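Multi-copper Oxidase CueO (Ochrobactrum, PDB 6EVG) oxidises lignin model compounds and lignosulfonate as a laccase-like multicopper enzyme, probably passing the electrons through its copper centres to dioxygen. Local coordinates at residues V119-P124 against M150-G155; G398-M401 against K406-D409; I171-Q176 against M299-D304; A142-A147 against D184-P189. All coordinates share one frame; numbering follows the deposited sequence.

Contact 1 (V119-P124 against M150-G155); sequences VKIQQP and MVVTDG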
loop_
_atom_site.group_PDB
_atom_site.type_symbol
_atom_site.label_atom_id
_atom_site.label_comp_id
_atom_site.label_asym_id
_atom_site.label_seq_id
_atom_site.Cartn_x
_atom_site.Cartn_y
_atom_site.Cartn_z
ATOM N N VAL A 119 -18.656 -9.614 -1.495
ATOM C CA VAL A 119 -17.648 -9.786 -2.567
ATOM C C VAL A 119 -17.446 -11.228 -2.898
ATOM O O VAL A 119 -17.261 -12.056 -2.018
ATOM C CB VAL A 119 -16.293 -9.137 -2.148
ATOM C CG1 VAL A 119 -15.228 -9.430 -3.160
ATOM C CG2 VAL A 119 -16.481 -7.660 -1.824
ATOM N N LYS A 120 -17.360 -11.510 -4.183
ATOM C CA LYS A 120 -17.026 -12.818 -4.699
ATOM C C LYS A 120 -15.620 -12.732 -5.254
ATOM O O LYS A 120 -15.382 -12.056 -6.275
ATOM C CB LYS A 120 -18.049 -13.224 -5.755
ATOM C CG LYS A 120 -17.857 -14.663 -6.214
ATOM C CD LYS A 120 -18.819 -15.083 -7.333
ATOM C CE LYS A 120 -20.216 -15.240 -6.910
ATOM N NZ LYS A 120 -21.072 -15.721 -8.021
ATOM N N ILE A 121 -14.679 -13.369 -4.601
ATOM C CA ILE A 121 -13.243 -13.231 -4.934
ATOM C C ILE A 121 -12.878 -14.060 -6.158
ATOM O O ILE A 121 -13.147 -15.252 -6.189
ATOM C CB ILE A 121 -12.406 -13.664 -3.727
ATOM C CG1 ILE A 121 -12.758 -12.887 -2.436
ATOM C CG2 ILE A 121 -10.935 -13.571 -4.062
ATOM C CD1 ILE A 121 -12.465 -11.434 -2.436
ATOM N N GLN A 122 -12.252 -13.393 -7.145
ATOM C CA GLN A 122 -11.705 -14.138 -8.299
ATOM C C GLN A 122 -10.576 -13.290 -8.860
ATOM O O GLN A 122 -10.781 -12.343 -9.610
ATOM C CB GLN A 122 -12.771 -14.439 -9.348
ATOM C CG GLN A 122 -12.220 -15.316 -10.459
ATOM C CD GLN A 122 -13.171 -15.663 -11.557
ATOM O OE1 GLN A 122 -14.379 -15.882 -11.350
ATOM N NE2 GLN A 122 -12.651 -15.758 -12.787
ATOM N N GLN A 123 -9.341 -13.594 -8.423
ATOM C CA GLN A 123 -8.180 -12.798 -8.797
ATOM C C GLN A 123 -6.912 -13.575 -8.477
ATOM O O GLN A 123 -6.939 -14.505 -7.659
ATOM C CB GLN A 123 -8.169 -11.441 -8.094
ATOM C CG GLN A 123 -7.944 -11.543 -6.595
ATOM C CD GLN A 123 -8.093 -10.188 -5.967
ATOM O OE1 GLN A 123 -9.189 -9.769 -5.574
ATOM N NE2 GLN A 123 -6.985 -9.435 -5.923
ATOM N N PRO A 124 -5.749 -13.146 -8.987
ATOM C CA PRO A 124 -4.499 -13.800 -8.604
ATOM C C PRO A 124 -4.187 -13.661 -7.147
ATOM O O PRO A 124 -4.419 -12.623 -6.536
ATOM C CB PRO A 124 -3.461 -13.085 -9.480
ATOM C CG PRO A 124 -4.210 -12.590 -10.704
ATOM C CD PRO A 124 -5.576 -12.191 -10.108
ATOM N N MET A 150 -4.932 -7.702 3.658
ATOM C CA MET A 150 -5.867 -8.622 3.006
ATOM C C MET A 150 -5.169 -9.526 2.038
ATOM O O MET A 150 -4.772 -9.044 0.965
ATOM C CB MET A 150 -6.992 -7.804 2.327
ATOM C CG MET A 150 -8.066 -8.669 1.711
ATOM S SD MET A 150 -9.536 -7.716 1.191
ATOM C CE MET A 150 -10.357 -7.427 2.730
ATOM N N VAL A 151 -4.967 -10.778 2.402
ATOM C CA VAL A 151 -4.353 -11.763 1.542
ATOM C C VAL A 151 -5.414 -12.541 0.788
ATOM O O VAL A 151 -6.373 -13.033 1.402
ATOM C CB VAL A 151 -3.455 -12.720 2.373
ATOM C CG1 VAL A 151 -3.033 -13.922 1.539
ATOM C CG2 VAL A 151 -2.259 -11.978 2.922
ATOM N N VAL A 152 -5.252 -12.648 -0.535
ATOM C CA VAL A 152 -6.010 -13.594 -1.341
ATOM C C VAL A 152 -5.089 -14.782 -1.596
ATOM O O VAL A 152 -3.993 -14.599 -2.127
ATOM C CB VAL A 152 -6.491 -12.990 -2.678
ATOM C CG1 VAL A 152 -7.125 -14.068 -3.542
ATOM C CG2 VAL A 152 -7.491 -11.870 -2.393
ATOM N N THR A 153 -5.518 -15.966 -1.236
ATOM C CA THR A 153 -4.780 -17.213 -1.439
ATOM C C THR A 153 -5.551 -18.141 -2.340
ATOM O O THR A 153 -6.768 -18.208 -2.262
ATOM C CB THR A 153 -4.416 -17.875 -0.134
ATOM O OG1 THR A 153 -3.575 -19.000 -0.443
ATOM C CG2 THR A 153 -5.597 -18.264 0.687
ATOM N N ASP A 154 -4.806 -18.945 -3.091
ATOM C CA ASP A 154 -5.393 -20.002 -3.880
ATOM C C ASP A 154 -5.004 -21.380 -3.388
ATOM O O ASP A 154 -5.319 -22.356 -4.042
ATOM C CB ASP A 154 -5.040 -19.882 -5.392
ATOM C CG ASP A 154 -3.555 -19.951 -5.681
ATOM O OD1 ASP A 154 -2.790 -20.300 -4.752
ATOM O OD2 ASP A 154 -3.167 -19.673 -6.876
ATOM N N GLY A 155 -4.381 -21.430 -2.200
ATOM C CA GLY A 155 -4.046 -22.663 -1.550
ATOM C C GLY A 155 -2.827 -23.385 -2.122
ATOM O O GLY A 155 -2.530 -24.472 -1.667
#
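Pro124 and Val152 are where the two backbones come nearest, with CA atoms 7.4 Å apart, too far for strand pairing, so residues 119-124 and the end of strand 148-153 meet through side chains. Val152 carries the contact from its side, and its two methyls divide the work. With CG1 anti to the backbone N (chi1 173°), that methyl reaches CG2 of Ile121 at 3.9 Å, the two side chains lying alongside each other and running in opposite senses. Ile121 offers this methyl because CG2, too, is anti to its own backbone N, while CG1 with its CD1 turns off beside the N. The same valine methyl also meets the aliphatic CG of Gln123 at 4.0 Å. This is the two-sheet cupredoxin sandwich of the first domain, at the point where the chain leaves strand 114-120 and crosses to the sheet that holds strands 126-131 and 148-153. Val152 CG2 packs against the amide carbon of Gln123, 4.0 Å from CD. That amide is held from both ends, OE1 bonded to Phe96 N and NE2 to Gly94 O, which fixes its rotation and satisfies its polar atoms in a buried place. With an alanine here both methyls are gone, which would probably open a gap beside Ile121 CG2 and leave the Gln123 amide without its apolar backing. The carbonyl O of Pro124 lies 4.3 Å from Val152 CG1, a loose approach; the bond to the proline CB points away from the strand, and Pro124 O bonds to Ser126 OG.

Contact 2 (G398-M401 against K406-D409); sequences GVEM and KPFD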
loop_
_atom_site.group_PDB
_atom_site.type_symbol
_atom_site.label_atom_id
_atom_site.label_comp_id
_atom_site.label_asym_id
_atom_site.label_seq_id
_atom_site.Cartn_x
_atom_site.Cartn_y
_atom_site.Cartn_z
ATOM N N GLY A 398 -5.652 26.492 0.932
ATOM C CA GLY A 398 -5.289 27.167 -0.336
ATOM C C GLY A 398 -4.326 26.464 -1.220
ATOM O O GLY A 398 -4.164 26.864 -2.377
ATOM N N VAL A 399 -3.673 25.413 -0.718
ATOM C CA VAL A 399 -2.739 24.677 -1.541
ATOM C C VAL A 399 -3.529 23.829 -2.514
ATOM O O VAL A 399 -4.515 23.166 -2.117
ATOM C CB VAL A 399 -1.868 23.756 -0.623
ATOM C CG1 VAL A 399 -1.014 22.824 -1.433
ATOM C CG2 VAL A 399 -1.057 24.575 0.374
ATOM N N GLU A 400 -3.106 23.763 -3.764
ATOM C CA GLU A 400 -3.740 22.948 -4.781
ATOM C C GLU A 400 -2.695 22.259 -5.624
ATOM O O GLU A 400 -1.652 22.853 -5.941
ATOM C CB GLU A 400 -4.693 23.754 -5.679
ATOM C CG GLU A 400 -5.832 24.520 -4.967
ATOM C CD GLU A 400 -6.702 25.338 -5.930
ATOM O OE1 GLU A 400 -6.368 25.497 -7.110
ATOM O OE2 GLU A 400 -7.691 25.918 -5.487
ATOM N N MET A 401 -2.977 21.039 -6.052
ATOM C CA MET A 401 -2.156 20.281 -6.989
ATOM C C MET A 401 -3.092 19.561 -7.939
ATOM O O MET A 401 -4.342 19.545 -7.759
ATOM C CB MET A 401 -1.268 19.288 -6.221
ATOM C CG MET A 401 -0.289 19.949 -5.349
ATOM S SD MET A 401 0.806 18.742 -4.558
ATOM C CE MET A 401 1.708 19.795 -3.512
ATOM N N LYS A 406 -6.438 19.880 -14.005
ATOM C CA LYS A 406 -7.029 20.675 -12.926
ATOM C C LYS A 406 -7.111 19.815 -11.655
ATOM O O LYS A 406 -7.231 18.590 -11.713
ATOM C CB LYS A 406 -8.451 21.086 -13.295
ATOM C CG LYS A 406 -8.491 22.148 -14.390
ATOM C CD LYS A 406 -9.935 22.652 -14.626
ATOM C CE LYS A 406 -10.086 23.681 -15.719
ATOM N NZ LYS A 406 -9.417 24.947 -15.360
ATOM N N PRO A 407 -7.085 20.468 -10.472
ATOM C CA PRO A 407 -7.278 19.735 -9.231
ATOM C C PRO A 407 -8.528 18.869 -9.212
ATOM O O PRO A 407 -9.557 19.248 -9.789
ATOM C CB PRO A 407 -7.273 20.833 -8.158
ATOM C CG PRO A 407 -6.520 21.959 -8.790
ATOM C CD PRO A 407 -6.927 21.900 -10.218
ATOM N N PHE A 408 -8.455 17.778 -8.450
ATOM C CA PHE A 408 -9.605 16.922 -8.214
ATOM C C PHE A 408 -10.903 17.696 -7.978
ATOM O O PHE A 408 -10.929 18.630 -7.188
ATOM C CB PHE A 408 -9.334 16.062 -6.965
ATOM C CG PHE A 408 -10.461 15.131 -6.590
ATOM C CD1 PHE A 408 -10.815 14.111 -7.417
ATOM C CD2 PHE A 408 -11.188 15.310 -5.408
ATOM C CE1 PHE A 408 -11.855 13.262 -7.066
ATOM C CE2 PHE A 408 -12.235 14.468 -5.060
ATOM C CZ PHE A 408 -12.563 13.456 -5.892
ATOM N N ASP A 409 -11.931 17.249 -8.662
ATOM C CA ASP A 409 -13.286 17.808 -8.476
ATOM C C ASP A 409 -14.230 16.601 -8.390
ATOM O O ASP A 409 -14.332 15.783 -9.319
ATOM C CB ASP A 409 -13.627 18.701 -9.687
ATOM C CG ASP A 409 -15.045 19.238 -9.708
ATOM O OD1 ASP A 409 -15.932 18.837 -8.941
ATOM O OD2 ASP A 409 -15.245 20.136 -10.568
#
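Pro407, Met401 and Glu400 make this contact, a turn in the loop that leads into strand 415-417 of the C-terminal cupredoxin domain. The loop leaves Met401, turns through four residues and approaches again at Lys406, bringing the CA atoms of Met401 and Pro407 to 5.6 Å. Pro407 is the residue most enclosed here: its CB bond points toward the other limb, and both Glu400 and Met401 O meet its ring carbons. From Glu400 comes a side chain that leaves the backbone with CG beside the N (chi1 -57°) and then runs out extended, crossing the proline at a slant. Its CB and its OE1 both meet Pro407 CG, OE1 at 3.9 Å, so the carboxylate rests against an aliphatic carbon and gets no hydrogen bond from it. Met401 takes part through its backbone alone. Its side chain turns the other way, packs on Val498 and Met500, and comes within about 6 Å of the bound copper, the ion held by His434, Cys490 and His495. The loop is thus tied to the copper region: Met401 pairs its backbone with Val498 and Phe408 with Gly499, just beyond the helix that bears His495. Further anchors are Asn344 and Arg340, both bonded to Glu400 O, and Arg412, bonded to Pro407 O. The Met401 carbonyl oxygen is pressed against the proline ring, 3.2 Å from CB and 3.4 Å from CG. The alpha carbon is close too: Pro407 CA makes a bent CA-H...O contact with Met401 O at 3.3 Å, with an angle of 124° at the hydrogen.

Contact 3 (I171-Q176 against M299-D304); sequences IPLVLQ and MRFVVD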
loop_
_atom_site.group_PDB
_atom_site.type_symbol
_atom_site.label_atom_id
_atom_site.label_comp_id
_atom_site.label_asym_id
_atom_site.label_seq_id
_atom_site.Cartn_x
_atom_site.Cartn_y
_atom_site.Cartn_z
ATOM N N ILE A 171 5.520 -13.514 7.565
ATOM C CA ILE A 171 5.386 -12.432 8.491
ATOM C C ILE A 171 5.120 -11.126 7.737
ATOM O O ILE A 171 5.881 -10.753 6.868
ATOM C CB ILE A 171 6.701 -12.243 9.332
ATOM C CG1 ILE A 171 7.020 -13.550 10.097
ATOM C CG2 ILE A 171 6.587 -11.079 10.273
ATOM C CD1 ILE A 171 8.384 -13.589 10.703
ATOM N N PRO A 172 4.017 -10.428 8.077
ATOM C CA PRO A 172 3.754 -9.113 7.461
ATOM C C PRO A 172 4.512 -8.023 8.204
ATOM O O PRO A 172 4.594 -8.041 9.434
ATOM C CB PRO A 172 2.239 -8.945 7.637
ATOM C CG PRO A 172 1.965 -9.656 8.930
ATOM C CD PRO A 172 2.946 -10.815 9.003
ATOM N N LEU A 173 5.030 -7.064 7.397
ATOM C CA LEU A 173 5.753 -5.905 7.932
ATOM C C LEU A 173 5.137 -4.651 7.333
ATOM O O LEU A 173 5.289 -4.384 6.132
ATOM C CB LEU A 173 7.242 -5.925 7.568
ATOM C CG LEU A 173 8.020 -7.190 8.009
ATOM C CD1 LEU A 173 9.486 -7.056 7.493
ATOM C CD2 LEU A 173 7.984 -7.420 9.507
ATOM N N VAL A 174 4.500 -3.850 8.173
ATOM C CA VAL A 174 3.911 -2.580 7.752
ATOM C C VAL A 174 4.864 -1.474 8.219
ATOM O O VAL A 174 5.006 -1.206 9.428
ATOM C CB VAL A 174 2.491 -2.374 8.356
ATOM C CG1 VAL A 174 1.948 -1.040 7.891
ATOM C CG2 VAL A 174 1.597 -3.544 7.990
ATOM N N LEU A 175 5.505 -0.850 7.234
ATOM C CA LEU A 175 6.521 0.173 7.485
ATOM C C LEU A 175 5.850 1.552 7.507
ATOM O O LEU A 175 5.155 1.902 6.526
ATOM C CB LEU A 175 7.584 0.150 6.394
ATOM C CG LEU A 175 8.218 -1.195 6.047
ATOM C CD1 LEU A 175 9.280 -1.049 4.964
ATOM C CD2 LEU A 175 8.822 -1.904 7.276
ATOM N N GLN A 176 6.065 2.320 8.572
ATOM C CA GLN A 176 5.485 3.656 8.692
ATOM C C GLN A 176 6.473 4.578 9.398
ATOM O O GLN A 176 7.550 4.162 9.847
ATOM C CB GLN A 176 4.133 3.643 9.400
ATOM C CG GLN A 176 3.082 2.840 8.685
ATOM C CD GLN A 176 1.824 2.675 9.484
ATOM O OE1 GLN A 176 1.857 2.188 10.643
ATOM N NE2 GLN A 176 0.685 3.066 8.883
ATOM N N MET A 299 14.133 -2.536 12.289
ATOM C CA MET A 299 13.844 -3.632 13.188
ATOM C C MET A 299 14.984 -4.634 13.170
ATOM O O MET A 299 15.880 -4.523 12.309
ATOM C CB MET A 299 12.525 -4.332 12.809
ATOM C CG MET A 299 12.569 -4.998 11.460
ATOM S SD MET A 299 11.106 -5.965 11.064
ATOM C CE MET A 299 11.233 -7.294 12.215
ATOM N N ARG A 300 14.958 -5.562 14.109
ATOM C CA ARG A 300 15.967 -6.614 14.196
ATOM C C ARG A 300 15.340 -7.980 14.040
ATOM O O ARG A 300 14.257 -8.195 14.558
ATOM C CB ARG A 300 16.704 -6.491 15.542
ATOM C CG ARG A 300 17.863 -7.520 15.696
ATOM C CD ARG A 300 18.743 -7.134 16.845
ATOM N NE ARG A 300 19.946 -7.909 16.990
ATOM C CZ ARG A 300 21.103 -7.815 16.293
ATOM N NH1 ARG A 300 21.219 -7.069 15.218
ATOM N NH2 ARG A 300 22.156 -8.560 16.665
ATOM N N PHE A 301 16.040 -8.882 13.370
ATOM C CA PHE A 301 15.681 -10.299 13.285
ATOM C C PHE A 301 16.731 -11.090 14.071
ATOM O O PHE A 301 17.941 -10.923 13.863
ATOM C CB PHE A 301 15.720 -10.782 11.834
ATOM C CG PHE A 301 14.679 -10.172 10.981
ATOM C CD1 PHE A 301 13.400 -10.714 10.941
ATOM C CD2 PHE A 301 14.923 -9.070 10.210
ATOM C CE1 PHE A 301 12.437 -10.184 10.141
ATOM C CE2 PHE A 301 13.901 -8.492 9.413
ATOM C CZ PHE A 301 12.677 -9.081 9.385
ATOM N N VAL A 302 16.269 -11.973 14.941
ATOM C CA VAL A 302 17.099 -12.890 15.691
ATOM C C VAL A 302 16.634 -14.324 15.393
ATOM O O VAL A 302 15.469 -14.568 15.323
ATOM C CB VAL A 302 17.070 -12.580 17.171
ATOM C CG1 VAL A 302 17.596 -11.189 17.496
ATOM C CG2 VAL A 302 15.756 -12.832 17.795
ATOM N N VAL A 303 17.571 -15.213 15.173
ATOM C CA VAL A 303 17.246 -16.597 14.875
ATOM C C VAL A 303 17.028 -17.392 16.135
ATOM O O VAL A 303 17.844 -17.306 17.015
ATOM C CB VAL A 303 18.323 -17.255 14.018
ATOM C CG1 VAL A 303 17.970 -18.666 13.636
ATOM C CG2 VAL A 303 18.511 -16.425 12.746
ATOM N N ASP A 304 15.914 -18.138 16.172
ATOM C CA ASP A 304 15.608 -18.981 17.325
ATOM C C ASP A 304 15.849 -20.399 16.923
ATOM O O ASP A 304 15.099 -20.985 16.114
ATOM C CB ASP A 304 14.149 -18.804 17.781
ATOM C CG ASP A 304 13.772 -19.667 18.986
ATOM O OD1 ASP A 304 14.534 -20.587 19.355
ATOM O OD2 ASP A 304 12.675 -19.429 19.553
#
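Leu173 meets Met299 and Phe301 in the interior of the second cupredoxin domain, a beta sandwich whose two sheets face each other here through strands 170-178 and 295-303. Their backbones stay well apart, with the CA atoms of Leu173 and Met299 9.9 Å from each other, and side chains bridge the distance. The tight part is the leucine fork on the thioether. Leu173 CD2 lies 3.8 Å from Met299 SD and CD1 only slightly farther, at 4.1 Å from the same sulfur, so the sulfur touches both methyls while the two side chains run at about a right angle. Met299 reaches this spot because its CG sits between the backbone N and the carbonyl carbon (chi1 64°), the chain then running straight to SD before a bend about the CG-SD bond (chi3 -68°) throws the end methyl aside. Leu222 and Val205 close round Leu173 from the two strands that flank it in its own sheet, 219-226 and 202-205. The packing eases toward Phe301, whose ring presents its rim to the leucine: Leu173 CD1 lies near the ring plane, 4.2 Å from Phe301 CZ. Ile171 points the same way but comes no nearer than 5.3 Å to the opposing strand. On the far face of strand 295-303, turned from this core, Arg300 and Val302 are partly exposed; Arg300 there forms a salt bridge with Asp283. Inside, the bent methionine lies across the phenylalanine two residues on: Met299 CE rests 3.6 Å above the plane of the Phe301 ring, displaced toward its rim.

Contact 4 (A142-A147 against D184-P189); sequences AHLGIA and DKVYEP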
loop_
_atom_site.group_PDB
_atom_site.type_symbol
_atom_site.label_atom_id
_atom_site.label_comp_id
_atom_site.label_asym_id
_atom_site.label_seq_id
_atom_site.Cartn_x
_atom_site.Cartn_y
_atom_site.Cartn_z
ATOM N N ALA A 142 -5.643 8.088 7.811
ATOM C CA ALA A 142 -4.570 7.072 7.632
ATOM C C ALA A 142 -3.490 7.225 8.709
ATOM O O ALA A 142 -3.109 6.232 9.353
ATOM C CB ALA A 142 -3.972 7.189 6.252
ATOM N N HIS A 143 -3.024 8.439 8.939
ATOM C CA HIS A 143 -1.922 8.614 9.885
ATOM C C HIS A 143 -2.329 8.220 11.294
ATOM O O HIS A 143 -1.535 7.675 12.088
ATOM C CB HIS A 143 -1.364 10.037 9.851
ATOM C CG HIS A 143 -0.018 10.108 10.501
ATOM N ND1 HIS A 143 1.108 9.644 9.871
ATOM C CD2 HIS A 143 0.389 10.486 11.740
ATOM C CE1 HIS A 143 2.123 9.735 10.730
ATOM N NE2 HIS A 143 1.731 10.212 11.888
ATOM N N LEU A 144 -3.589 8.515 11.677
ATOM C CA LEU A 144 -4.068 8.073 12.977
ATOM C C LEU A 144 -3.843 6.606 13.188
ATOM O O LEU A 144 -3.643 6.183 14.333
ATOM C CB LEU A 144 -5.534 8.462 13.145
ATOM C CG LEU A 144 -5.811 9.937 13.521
ATOM C CD1 LEU A 144 -7.280 10.271 13.281
ATOM C CD2 LEU A 144 -5.422 10.206 14.944
ATOM N N GLY A 145 -3.988 5.830 12.102
ATOM C CA GLY A 145 -3.628 4.421 12.139
ATOM C C GLY A 145 -4.601 3.476 11.466
ATOM O O GLY A 145 -4.416 2.255 11.568
ATOM N N ILE A 146 -5.614 3.971 10.733
ATOM C CA ILE A 146 -6.619 3.068 10.202
ATOM C C ILE A 146 -6.129 2.354 8.949
ATOM O O ILE A 146 -5.952 2.981 7.891
ATOM C CB ILE A 146 -7.932 3.862 9.914
ATOM C CG1 ILE A 146 -8.462 4.536 11.172
ATOM C CG2 ILE A 146 -8.965 2.931 9.307
ATOM C CD1 ILE A 146 -9.473 5.666 10.845
ATOM N N ALA A 147 -5.911 1.057 9.079
ATOM C CA ALA A 147 -5.514 0.202 7.961
ATOM C C ALA A 147 -5.606 -1.225 8.400
ATOM O O ALA A 147 -5.502 -1.523 9.584
ATOM C CB ALA A 147 -4.098 0.472 7.484
ATOM N N ASP A 184 -1.749 14.019 22.004
ATOM C CA ASP A 184 -2.934 14.020 21.194
ATOM C C ASP A 184 -2.865 14.733 19.855
ATOM O O ASP A 184 -3.702 14.507 18.992
ATOM C CB ASP A 184 -4.126 14.562 22.008
ATOM C CG ASP A 184 -4.535 13.596 23.124
ATOM O OD1 ASP A 184 -4.213 12.398 23.023
ATOM O OD2 ASP A 184 -5.248 14.012 24.070
ATOM N N LYS A 185 -1.849 15.554 19.687
ATOM C CA LYS A 185 -1.696 16.316 18.413
ATOM C C LYS A 185 -0.722 15.548 17.563
ATOM O O LYS A 185 0.488 15.775 17.649
ATOM C CB LYS A 185 -1.236 17.747 18.699
ATOM C CG LYS A 185 -2.231 18.553 19.479
ATOM C CD LYS A 185 -1.687 19.960 19.634
ATOM C CE LYS A 185 -2.667 20.904 20.257
ATOM N NZ LYS A 185 -1.943 22.215 20.365
ATOM N N VAL A 186 -1.226 14.556 16.826
ATOM C CA VAL A 186 -0.361 13.600 16.143
ATOM C C VAL A 186 -0.153 13.924 14.656
ATOM O O VAL A 186 0.890 13.561 14.099
ATOM C CB VAL A 186 -0.829 12.152 16.320
ATOM C CG1 VAL A 186 -0.794 11.763 17.781
ATOM C CG2 VAL A 186 -2.207 11.908 15.731
ATOM N N TYR A 187 -1.128 14.562 14.008
ATOM C CA TYR A 187 -1.060 14.882 12.578
ATOM C C TYR A 187 -1.411 16.328 12.370
ATOM O O TYR A 187 -2.570 16.694 12.352
ATOM C CB TYR A 187 -1.964 13.974 11.742
ATOM C CG TYR A 187 -1.896 14.269 10.246
ATOM C CD1 TYR A 187 -0.769 13.982 9.503
ATOM C CD2 TYR A 187 -2.924 14.942 9.588
ATOM C CE1 TYR A 187 -0.663 14.333 8.168
ATOM C CE2 TYR A 187 -2.845 15.299 8.286
ATOM C CZ TYR A 187 -1.709 15.011 7.554
ATOM O OH TYR A 187 -1.612 15.437 6.242
ATOM N N GLU A 188 -0.369 17.175 12.328
ATOM C CA GLU A 188 -0.523 18.606 12.264
ATOM C C GLU A 188 0.348 19.144 11.127
ATOM O O GLU A 188 1.424 19.780 11.356
ATOM C CB GLU A 188 -0.123 19.251 13.604
ATOM C CG GLU A 188 -0.920 18.724 14.761
ATOM C CD GLU A 188 -2.359 19.142 14.753
ATOM O OE1 GLU A 188 -2.633 20.258 14.300
ATOM O OE2 GLU A 188 -3.224 18.341 15.263
ATOM N N PRO A 189 -0.035 18.892 9.879
ATOM C CA PRO A 189 0.855 19.263 8.777
ATOM C C PRO A 189 0.907 20.786 8.592
ATOM O O PRO A 189 -0.072 21.472 8.721
ATOM C CB PRO A 189 0.178 18.640 7.568
ATOM C CG PRO A 189 -1.283 18.558 7.951
ATOM C CD PRO A 189 -1.231 18.218 9.394
HETATM O O HOH W 1 3.002 11.677 13.836
#
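His143 and Tyr187 bring their aromatic rings together obliquely, centroids 5.8 Å apart and planes inclined at 37°, neither stacked nor edge-to-face. Each ring is thrown out by the same first torsion: CG is anti to the backbone N in His143 (chi1 -164°) and again in Tyr187 (chi1 -179°), which sends the two side chains at one another. The touch is made at the root of the histidine, His143 CB lying 4.0 Å from Tyr187 CD1, while Pro189 CD sits 3.5 Å above one face of the tyrosine ring. One residue on from the histidine and one back from the tyrosine, Leu144 and Val186 meet at nearly a right angle through single methyls, with Leu144 CD2 3.7 Å from Val186 CG2. Leu144 carries its CG beside the backbone N, and Val186 holds CG2 in the crowded position between N and carbonyl carbon, where it can face the leucine. Helix 138-144 ends here in a Schellman motif closed by Gly145, whose positive phi would drive a side chain into the carbonyl O of Leu144; the helix belongs to the first cupredoxin domain, the loop 184-189 to the segment following the second domain's strand 170-178. The polar end of His143 is held on both nitrogens: ND1 bonds to Asn229 OD1, and NE2 lies 2.7 Å from a water, which donates in turn to Val186 O at 2.8 Å. Phe198 meets both rings edge-to-face. Tyr187 OH bonds to Glu494 OE2, beside the copper ligand His495, which carries the contact across to the third domain.

Contacts 1 and 3 each join the two sheets of a cupredoxin sandwich, the first and the second domain respectively, and their nearest atoms are about 7 Å apart. Contact 4 stands between domains: residues 142-147 run straight into strand 148-153 of contact 1, although the centres of those contacts are 30 Å apart, and its nearest atoms come within about 5 Å of contact 3. Contacts 2 and 4 approach the copper held by His434, Cys490 and His495, with the side chains of Met401 and Tyr187 about 6 and 12 Å from it. Those two contacts, about 9 Å apart at their nearest atoms, do not touch.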